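Local coordinates for MHP1 (Microbacterium liquefaciens, PDB 2JLN), which imports 5-aryl-substituted hydantoins across the membrane by sodium-dependent symport, preferring 5-indolylmethyl and 5-benzyl hydantoin and the L isomer, at residues S26-M39 with I161-P173. Sequence-based numbering, arbitrary orientation.
Sequences SVGPFSLAAIWFAM and ITFIRWMNVFASP. With NA (sodium ion), chain B.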
loop_
_atom_site.group_PDB
_atom_site.type_symbol
_atom_site.label_atom_id
_atom_site.label_comp_id
_atom_site.label_asym_id
_atom_site.label_seq_id
_atom_site.Cartn_x
_atom_site.Cartn_y
_atom_site.Cartn_z
ATOM N N SER A 26 -5.683 -10.777 15.204
ATOM C CA SER A 26 -5.082 -9.950 16.264
ATOM C C SER A 26 -5.146 -8.420 16.112
ATOM O O SER A 26 -4.652 -7.692 16.972
ATOM C CB SER A 26 -3.607 -10.340 16.436
ATOM O OG SER A 26 -2.794 -9.792 15.407
ATOM N N VAL A 27 -5.713 -7.934 15.018
ATOM C CA VAL A 27 -5.774 -6.500 14.751
ATOM C C VAL A 27 -7.218 -6.017 14.737
ATOM O O VAL A 27 -7.993 -6.372 13.852
ATOM C CB VAL A 27 -5.112 -6.172 13.415
ATOM C CG1 VAL A 27 -5.660 -4.888 12.856
ATOM C CG2 VAL A 27 -3.615 -6.094 13.586
ATOM N N GLY A 28 -7.587 -5.225 15.736
ATOM C CA GLY A 28 -8.928 -4.658 15.801
ATOM C C GLY A 28 -8.950 -3.283 15.178
ATOM O O GLY A 28 -7.985 -2.884 14.521
ATOM N N PRO A 29 -10.052 -2.552 15.350
ATOM C CA PRO A 29 -10.155 -1.203 14.721
ATOM C C PRO A 29 -9.237 -0.047 15.214
ATOM O O PRO A 29 -8.810 0.745 14.391
ATOM C CB PRO A 29 -11.643 -0.858 14.846
ATOM C CG PRO A 29 -12.317 -2.248 14.830
ATOM C CD PRO A 29 -11.368 -3.167 15.588
ATOM N N PHE A 30 -8.926 0.052 16.498
ATOM C CA PHE A 30 -8.050 1.133 16.954
ATOM C C PHE A 30 -6.626 0.917 16.463
ATOM O O PHE A 30 -5.891 1.865 16.201
ATOM C CB PHE A 30 -8.062 1.280 18.490
ATOM C CG PHE A 30 -6.794 1.896 19.054
ATOM C CD1 PHE A 30 -6.703 3.281 19.271
ATOM C CD2 PHE A 30 -5.679 1.087 19.362
ATOM C CE1 PHE A 30 -5.523 3.854 19.790
ATOM C CE2 PHE A 30 -4.486 1.650 19.881
ATOM C CZ PHE A 30 -4.407 3.030 20.091
ATOM N N SER A 31 -6.236 -0.341 16.358
ATOM C CA SER A 31 -4.856 -0.679 16.080
ATOM C C SER A 31 -4.588 -0.429 14.611
ATOM O O SER A 31 -3.503 0.010 14.229
ATOM C CB SER A 31 -4.591 -2.147 16.447
ATOM O OG SER A 31 -3.247 -2.364 16.862
ATOM N N LEU A 32 -5.601 -0.704 13.792
ATOM C CA LEU A 32 -5.509 -0.513 12.346
ATOM C C LEU A 32 -5.371 0.975 12.012
ATOM O O LEU A 32 -4.601 1.333 11.138
ATOM C CB LEU A 32 -6.712 -1.132 11.634
ATOM C CG LEU A 32 -6.627 -1.133 10.113
ATOM C CD1 LEU A 32 -5.428 -1.942 9.614
ATOM C CD2 LEU A 32 -7.933 -1.629 9.490
ATOM N N ALA A 33 -6.098 1.843 12.708
ATOM C CA ALA A 33 -5.859 3.278 12.572
ATOM C C ALA A 33 -4.419 3.650 12.953
ATOM O O ALA A 33 -3.810 4.517 12.343
ATOM C CB ALA A 33 -6.841 4.065 13.390
ATOM N N ALA A 34 -3.866 2.977 13.955
ATOM C CA ALA A 34 -2.552 3.339 14.481
ATOM C C ALA A 34 -1.460 2.849 13.552
ATOM O O ALA A 34 -0.334 3.304 13.607
ATOM C CB ALA A 34 -2.366 2.756 15.862
ATOM N N ILE A 35 -1.796 1.883 12.716
ATOM C CA ILE A 35 -0.861 1.394 11.719
ATOM C C ILE A 35 -0.910 2.345 10.513
ATOM O O ILE A 35 0.137 2.691 9.954
ATOM C CB ILE A 35 -1.211 -0.061 11.281
ATOM C CG1 ILE A 35 -1.207 -1.005 12.482
ATOM C CG2 ILE A 35 -0.291 -0.558 10.144
ATOM C CD1 ILE A 35 -1.906 -2.325 12.211
ATOM N N TRP A 36 -2.113 2.778 10.127
ATOM C CA TRP A 36 -2.268 3.722 9.025
ATOM C C TRP A 36 -1.716 5.113 9.326
ATOM O O TRP A 36 -1.256 5.805 8.425
ATOM C CB TRP A 36 -3.715 3.798 8.589
ATOM C CG TRP A 36 -4.025 2.743 7.610
ATOM C CD1 TRP A 36 -4.166 1.407 7.854
ATOM C CD2 TRP A 36 -4.202 2.912 6.216
ATOM N NE1 TRP A 36 -4.430 0.729 6.690
ATOM C CE2 TRP A 36 -4.457 1.635 5.666
ATOM C CE3 TRP A 36 -4.156 4.019 5.366
ATOM C CZ2 TRP A 36 -4.675 1.435 4.311
ATOM C CZ3 TRP A 36 -4.366 3.823 4.013
ATOM C CH2 TRP A 36 -4.622 2.536 3.496
ATOM N N PHE A 37 -1.740 5.511 10.594
ATOM C CA PHE A 37 -1.139 6.779 10.967
ATOM C C PHE A 37 0.363 6.706 10.750
ATOM O O PHE A 37 0.938 7.594 10.144
ATOM C CB PHE A 37 -1.472 7.208 12.399
ATOM C CG PHE A 37 -0.840 8.515 12.802
ATOM C CD1 PHE A 37 0.511 8.580 13.141
ATOM C CD2 PHE A 37 -1.592 9.688 12.847
ATOM C CE1 PHE A 37 1.105 9.797 13.500
ATOM C CE2 PHE A 37 -1.009 10.917 13.219
ATOM C CZ PHE A 37 0.338 10.966 13.541
ATOM N N ALA A 38 1.018 5.661 11.222
ATOM C CA ALA A 38 2.466 5.599 11.038
ATOM C C ALA A 38 2.881 5.224 9.601
ATOM O O ALA A 38 3.945 5.640 9.142
ATOM C CB ALA A 38 3.108 4.677 12.059
ATOM N N MET A 39 2.038 4.463 8.894
ATOM C CA MET A 39 2.284 4.076 7.489
ATOM C C MET A 39 2.159 5.238 6.481
ATOM O O MET A 39 2.779 5.203 5.441
ATOM C CB MET A 39 1.387 2.877 7.089
ATOM C CG MET A 39 1.492 2.376 5.636
ATOM S SD MET A 39 0.941 0.655 5.257
ATOM C CE MET A 39 -0.547 0.523 6.259
ATOM N N ILE A 161 2.813 -9.471 11.153
ATOM C CA ILE A 161 2.031 -8.360 11.662
ATOM C C ILE A 161 2.215 -8.046 13.156
ATOM O O ILE A 161 1.808 -6.971 13.603
ATOM C CB ILE A 161 0.537 -8.521 11.340
ATOM C CG1 ILE A 161 -0.057 -7.176 10.928
ATOM C CG2 ILE A 161 -0.219 -9.122 12.521
ATOM C CD1 ILE A 161 -1.467 -7.044 11.323
ATOM N N THR A 162 2.812 -8.956 13.930
ATOM C CA THR A 162 3.009 -8.722 15.377
ATOM C C THR A 162 3.932 -7.534 15.657
ATOM O O THR A 162 3.635 -6.668 16.483
ATOM C CB THR A 162 3.599 -9.945 16.099
ATOM O OG1 THR A 162 2.889 -11.126 15.713
ATOM C CG2 THR A 162 3.492 -9.766 17.600
ATOM N N PHE A 163 5.063 -7.511 14.962
ATOM C CA PHE A 163 5.968 -6.367 15.012
ATOM C C PHE A 163 5.377 -5.086 14.385
ATOM O O PHE A 163 5.291 -4.062 15.045
ATOM C CB PHE A 163 7.314 -6.707 14.363
ATOM C CG PHE A 163 8.125 -5.503 14.020
ATOM C CD1 PHE A 163 8.934 -4.899 14.989
ATOM C CD2 PHE A 163 8.064 -4.949 12.729
ATOM C CE1 PHE A 163 9.683 -3.754 14.683
ATOM C CE2 PHE A 163 8.815 -3.809 12.406
ATOM C CZ PHE A 163 9.627 -3.201 13.388
ATOM N N ILE A 164 4.989 -5.131 13.115
ATOM C CA ILE A 164 4.372 -3.955 12.512
ATOM C C ILE A 164 3.439 -3.299 13.519
ATOM O O ILE A 164 3.528 -2.120 13.757
ATOM C CB ILE A 164 3.558 -4.271 11.219
ATOM C CG1 ILE A 164 4.474 -4.665 10.051
ATOM C CG2 ILE A 164 2.640 -3.092 10.841
ATOM C CD1 ILE A 164 3.742 -5.404 8.935
ATOM N N ARG A 165 2.549 -4.057 14.136
ATOM C CA ARG A 165 1.507 -3.421 14.924
ATOM C C ARG A 165 2.032 -2.815 16.207
ATOM O O ARG A 165 1.578 -1.767 16.633
ATOM C CB ARG A 165 0.382 -4.392 15.213
ATOM C CG ARG A 165 -0.532 -3.970 16.336
ATOM C CD ARG A 165 -1.675 -4.981 16.434
ATOM N NE ARG A 165 -2.300 -5.058 17.758
ATOM C CZ ARG A 165 -2.081 -6.038 18.634
ATOM N NH1 ARG A 165 -1.237 -7.028 18.336
ATOM N NH2 ARG A 165 -2.711 -6.027 19.804
ATOM N N TRP A 166 3.002 -3.457 16.833
ATOM C CA TRP A 166 3.514 -2.903 18.075
ATOM C C TRP A 166 4.438 -1.718 17.819
ATOM O O TRP A 166 4.384 -0.721 18.518
ATOM C CB TRP A 166 4.121 -3.998 18.964
ATOM C CG TRP A 166 3.008 -4.778 19.649
ATOM C CD1 TRP A 166 2.662 -6.091 19.439
ATOM C CD2 TRP A 166 2.047 -4.261 20.605
ATOM N NE1 TRP A 166 1.565 -6.423 20.215
ATOM C CE2 TRP A 166 1.173 -5.320 20.937
ATOM C CE3 TRP A 166 1.852 -3.012 21.215
ATOM C CZ2 TRP A 166 0.126 -5.164 21.859
ATOM C CZ3 TRP A 166 0.812 -2.864 22.121
ATOM C CH2 TRP A 166 -0.034 -3.930 22.434
ATOM N N MET A 167 5.240 -1.824 16.772
ATOM C CA MET A 167 6.147 -0.775 16.346
ATOM C C MET A 167 5.430 0.494 15.888
ATOM O O MET A 167 5.910 1.582 16.130
ATOM C CB MET A 167 7.040 -1.334 15.234
ATOM C CG MET A 167 7.254 -0.409 14.042
ATOM S SD MET A 167 8.890 0.355 14.012
ATOM C CE MET A 167 8.936 1.092 15.663
ATOM N N ASN A 168 4.285 0.365 15.222
ATOM C CA ASN A 168 3.562 1.533 14.716
ATOM C C ASN A 168 2.763 2.205 15.826
ATOM O O ASN A 168 2.489 3.401 15.769
ATOM C CB ASN A 168 2.606 1.174 13.566
ATOM C CG ASN A 168 3.304 1.070 12.206
ATOM O OD1 ASN A 168 4.443 0.581 12.086
ATOM N ND2 ASN A 168 2.601 1.502 11.166
ATOM N N VAL A 169 2.360 1.442 16.835
ATOM C CA VAL A 169 1.623 2.050 17.938
ATOM C C VAL A 169 2.544 2.887 18.822
ATOM O O VAL A 169 2.147 3.940 19.310
ATOM C CB VAL A 169 0.878 1.022 18.792
ATOM C CG1 VAL A 169 0.114 1.740 19.879
ATOM C CG2 VAL A 169 -0.075 0.241 17.921
ATOM N N PHE A 170 3.778 2.434 19.018
ATOM C CA PHE A 170 4.729 3.246 19.768
ATOM C C PHE A 170 5.338 4.349 18.921
ATOM O O PHE A 170 5.561 5.430 19.435
ATOM C CB PHE A 170 5.766 2.414 20.536
ATOM C CG PHE A 170 5.155 1.620 21.679
ATOM C CD1 PHE A 170 5.379 0.239 21.809
ATOM C CD2 PHE A 170 4.307 2.250 22.603
ATOM C CE1 PHE A 170 4.785 -0.490 22.844
ATOM C CE2 PHE A 170 3.711 1.528 23.638
ATOM C CZ PHE A 170 3.950 0.155 23.755
ATOM N N ALA A 171 5.545 4.117 17.628
ATOM C CA ALA A 171 6.007 5.195 16.736
ATOM C C ALA A 171 4.991 6.344 16.579
ATOM O O ALA A 171 5.356 7.524 16.573
ATOM C CB ALA A 171 6.419 4.651 15.361
ATOM N N SER A 172 3.720 6.007 16.467
ATOM C CA SER A 172 2.724 7.029 16.183
ATOM C C SER A 172 2.835 8.340 16.967
ATOM O O SER A 172 2.966 9.407 16.355
ATOM C CB SER A 172 1.315 6.461 16.252
ATOM O OG SER A 172 0.981 6.022 14.954
ATOM N N PRO A 173 2.772 8.271 18.311
ATOM C CA PRO A 173 2.814 9.497 19.132
ATOM C C PRO A 173 4.174 10.216 19.072
ATOM O O PRO A 173 4.196 11.450 19.034
ATOM C CB PRO A 173 2.541 8.973 20.544
ATOM C CG PRO A 173 3.051 7.558 20.484
ATOM C CD PRO A 173 2.580 7.074 19.145
HETATM NA NA NA B . 6.405 5.697 8.241
#
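N168 plugs into helix 29-39 as a knob among A34, I35, A38 and M39. Its ND2 donates to I35 O at 3.0 Å, in the carbonyl plane on a lone pair and with the acceptor in the N168 amide plane, though the bond is bent at the hydrogen. I35 O also takes the helical bond from M39 N, so two donors grip it. CG of N168 is swung beside its own backbone N (chi1 -82°), which lays the amide over the A38 methyl. A turn further on, S172 OG bonds back to N168 O at 3.1 Å. Held this way, the hydroxyl faces the A34 to A38 turn, beside A34 O and CD1 of the F37 ring.

At the other end R165 reaches out, extended from CG to NE, with S31 OG at the guanidinium edge, in plane; the bond from NE is weak (3.0 Å, 125° at the hydrogen). S26 O lies 3.5 Å above the centre of one guanidinium face, while W166 leans on the other. V27 CG2 rests on I161 CD1 here.

Apolar contacts fill in between: A34 CB against V169 CG2 at 4.0 Å, and I35 CG2 against I164 CG2, their side chains crossing at about a right angle.

The axes of 29-39 and 161-173 cross at 68° and come within 8.2 Å. This joins the first transmembrane helix to helix 160-190, consistent with the LeuT-like fold of the APC clan. A38 O binds sodium with I41, A309, S312 and T313; N168 also touches S312, so its helix probably lies just behind these ligands. Helix 242-278 meets L32, W36 and F37, and helix 314-329 packs on I164.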